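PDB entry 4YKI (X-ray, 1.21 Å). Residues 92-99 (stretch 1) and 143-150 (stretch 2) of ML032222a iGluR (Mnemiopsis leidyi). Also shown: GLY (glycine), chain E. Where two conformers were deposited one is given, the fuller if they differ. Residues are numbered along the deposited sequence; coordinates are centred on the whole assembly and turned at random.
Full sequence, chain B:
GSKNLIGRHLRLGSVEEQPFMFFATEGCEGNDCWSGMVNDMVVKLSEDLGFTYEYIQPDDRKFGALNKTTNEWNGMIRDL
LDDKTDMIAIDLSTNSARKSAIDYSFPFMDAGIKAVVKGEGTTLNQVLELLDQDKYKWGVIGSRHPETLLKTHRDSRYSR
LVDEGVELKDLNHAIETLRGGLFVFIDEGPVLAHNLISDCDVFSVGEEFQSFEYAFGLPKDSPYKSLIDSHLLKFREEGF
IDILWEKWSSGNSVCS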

# COMPACT_ATOMS: atom_id res chain seq x y z
N LEU B 92 5.77 5.65 -9.37
CA LEU B 92 7.11 5.71 -8.77
C LEU B 92 7.21 4.64 -7.69
O LEU B 92 6.55 4.72 -6.64
CB LEU B 92 7.46 7.08 -8.19
CG LEU B 92 8.93 7.26 -7.82
CD1 LEU B 92 9.84 7.26 -9.05
CD2 LEU B 92 9.11 8.53 -7.02
N SER B 93 8.05 3.64 -7.92
CA SER B 93 8.17 2.52 -6.98
C SER B 93 8.88 2.94 -5.71
O SER B 93 9.84 3.72 -5.74
CB SER B 93 8.94 1.40 -7.64
OG SER B 93 8.28 1.05 -8.84
N THR B 94 8.42 2.39 -4.60
CA THR B 94 9.02 2.63 -3.29
C THR B 94 10.22 1.72 -3.07
O THR B 94 10.09 0.49 -3.15
CB THR B 94 8.00 2.47 -2.16
OG1 THR B 94 7.41 1.17 -2.22
CG2 THR B 94 6.94 3.54 -2.26
N ASN B 95 11.38 2.33 -2.82
CA ASN B 95 12.57 1.59 -2.39
C ASN B 95 13.38 2.39 -1.38
O ASN B 95 13.27 3.60 -1.29
CB ASN B 95 13.42 1.03 -3.56
CG ASN B 95 14.10 2.09 -4.40
OD1 ASN B 95 14.84 2.91 -3.90
ND2 ASN B 95 13.91 2.00 -5.72
N SER B 96 14.17 1.67 -0.60
CA SER B 96 14.91 2.27 0.49
C SER B 96 15.97 3.26 -0.00
O SER B 96 16.23 4.27 0.64
CB SER B 96 15.53 1.19 1.37
OG SER B 96 14.53 0.47 2.09
N ALA B 97 16.60 2.97 -1.14
CA ALA B 97 17.61 3.88 -1.67
C ALA B 97 16.96 5.26 -1.92
O ALA B 97 17.47 6.28 -1.49
CB ALA B 97 18.24 3.32 -2.96
N ARG B 98 15.82 5.28 -2.61
CA ARG B 98 15.11 6.52 -2.89
C ARG B 98 14.66 7.20 -1.58
O ARG B 98 14.77 8.41 -1.45
CB ARG B 98 13.90 6.25 -3.81
CG ARG B 98 14.31 6.02 -5.25
CD ARG B 98 13.17 5.48 -6.08
NE ARG B 98 13.57 5.33 -7.47
CZ ARG B 98 12.81 4.79 -8.40
NH1 ARG B 98 11.59 4.36 -8.13
NH2 ARG B 98 13.25 4.73 -9.64
N LYS B 99 14.17 6.41 -0.63
CA LYS B 99 13.70 6.91 0.65
C LYS B 99 14.81 7.61 1.44
O LYS B 99 14.53 8.46 2.27
CB LYS B 99 13.08 5.77 1.46
CG LYS B 99 12.39 6.16 2.78
CD LYS B 99 11.19 7.09 2.57
CE LYS B 99 10.43 7.37 3.87
NZ LYS B 99 11.21 8.22 4.81
N SER B 143 18.97 2.26 -14.14
CA SER B 143 18.49 3.39 -13.33
C SER B 143 16.97 3.39 -13.17
O SER B 143 16.30 4.42 -13.30
CB SER B 143 18.98 4.71 -13.92
OG SER B 143 20.40 4.77 -13.86
N ARG B 144 16.44 2.23 -12.83
CA ARG B 144 15.01 2.03 -12.60
C ARG B 144 14.91 1.09 -11.39
O ARG B 144 15.87 0.40 -11.05
CB ARG B 144 14.40 1.42 -13.87
CG ARG B 144 12.89 1.23 -13.91
CD ARG B 144 12.50 0.44 -15.15
NE ARG B 144 11.12 -0.05 -15.14
CZ ARG B 144 10.04 0.65 -15.45
NH1 ARG B 144 10.13 1.93 -15.78
NH2 ARG B 144 8.84 0.07 -15.42
N HIS B 145 13.73 1.04 -10.78
CA HIS B 145 13.53 0.33 -9.52
C HIS B 145 13.92 -1.15 -9.51
O HIS B 145 14.57 -1.57 -8.57
CB HIS B 145 12.09 0.58 -9.09
CG HIS B 145 11.60 -0.29 -7.99
ND1 HIS B 145 11.89 -0.06 -6.67
CD2 HIS B 145 10.80 -1.38 -8.04
CE1 HIS B 145 11.27 -0.97 -5.94
NE2 HIS B 145 10.60 -1.78 -6.75
N PRO B 146 13.52 -1.96 -10.50
CA PRO B 146 13.90 -3.37 -10.41
C PRO B 146 15.42 -3.56 -10.29
O PRO B 146 15.87 -4.34 -9.46
CB PRO B 146 13.32 -3.98 -11.70
CG PRO B 146 12.12 -3.10 -12.00
CD PRO B 146 12.61 -1.71 -11.64
N GLU B 147 16.20 -2.85 -11.10
CA GLU B 147 17.66 -2.89 -11.00
C GLU B 147 18.11 -2.57 -9.57
O GLU B 147 18.96 -3.25 -9.02
CB GLU B 147 18.27 -1.90 -11.98
CG GLU B 147 19.79 -1.91 -11.98
CD GLU B 147 20.40 -0.77 -12.76
OE1 GLU B 147 20.11 0.39 -12.41
OE2 GLU B 147 21.17 -1.04 -13.71
N THR B 148 17.55 -1.51 -8.99
CA THR B 148 17.93 -1.13 -7.64
C THR B 148 17.62 -2.24 -6.63
O THR B 148 18.46 -2.58 -5.78
CB THR B 148 17.24 0.17 -7.24
OG1 THR B 148 17.82 1.25 -7.98
CG2 THR B 148 17.42 0.46 -5.77
N LEU B 149 16.43 -2.82 -6.73
CA LEU B 149 16.09 -3.90 -5.80
C LEU B 149 17.00 -5.09 -5.96
O LEU B 149 17.41 -5.69 -4.96
CB LEU B 149 14.64 -4.35 -5.95
CG LEU B 149 13.56 -3.41 -5.44
CD1 LEU B 149 12.23 -4.20 -5.36
CD2 LEU B 149 13.93 -2.80 -4.10
N LEU B 150 17.29 -5.49 -7.19
CA LEU B 150 18.15 -6.64 -7.38
C LEU B 150 19.58 -6.35 -6.90
O LEU B 150 20.23 -7.23 -6.34
CB LEU B 150 18.14 -7.11 -8.84
CG LEU B 150 17.01 -8.12 -9.14
CD1 LEU B 150 15.61 -7.57 -8.94
CD2 LEU B 150 17.17 -8.63 -10.56
N GLY E . 8.19 2.21 -11.98
CA GLY E . 9.64 2.29 -12.26
C GLY E . 10.43 3.00 -11.18
O GLY E . 11.68 3.01 -11.30
OXT GLY E . 9.83 3.57 -10.25
O HOH W 1 15.78 3.12 -8.05

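The contact between the two stretches is small, 289 Å² with both sides summed, and it centres on His 145, with Asn 95 and Thr 148 completing most of it. His 145 lies in the first turn of the second-stretch helix, its CA 6.3 Å from the CA of Ser 93. Its CA-to-CB bond points toward the first stretch, and chi1 in the t well carries the imidazole across Ser 93 to Asn 95. The ring is used on both face and edge. Over one face of the His 145 ring sits Ser 93 CB, 3.3 Å from the ring centroid and 16° off the normal, a CH-pi contact. At the edge, Asn 95 ND2 donates to His 145 ND1 in a nearly linear hydrogen bond (3.0 Å, 174°), so ND1 serves as an acceptor here.

Asn 95 suits its place because its amide has two different ends. Its side chain, with chi1 in the p well, occupies the N-cap position of the helix that follows, where Asn 95 OD1 accepts from Arg 98 N at 2.9 Å. ND2 is thereby left to face the second stretch. Besides bonding His 145, Asn 95 ND2 donates to water 1 at 3.2 Å, and the same water lies 2.8 Å from Thr 148 OG1 in a hydrogen bond, giving a bridge between the stretches. One buried amide thus caps its own helix and ties it to the other.

Thr 148, one turn after His 145, adds an apolar contact to this polar link. Thr 148 CG2 lies 3.8 Å from Asn 95 ND2 and 4.1 Å from Ala 97 CB, whose short side chain points toward the second stretch. The CA-to-CB bond of Leu 149 points sideways, but the end of its side chain comes nearer, with CD2 3.9 Å from Asn 95 CB.

The bound glycine joins the stretches further through its carboxylate. From the first stretch, Ser 93 N donates to OXT of the ligand at 2.9 Å, while Arg 98 NH1 and NH2 donate to its OXT and O, respectively, each also at 2.9 Å. From the second, His 145 N donates to the ligand O at 2.9 Å. The extended Arg 98 side chain, with chi2 and chi3 both t, brings its guanidinium up to the start of the second-stretch helix, with His 145 CA over one face and the ligand O near the plane at the edge. Arg 98 NH1 also donates to Ser 93 O at 3.0 Å, a bond within its own stretch. A positively charged side chain is well matched to the ligand carboxylate in this buried setting.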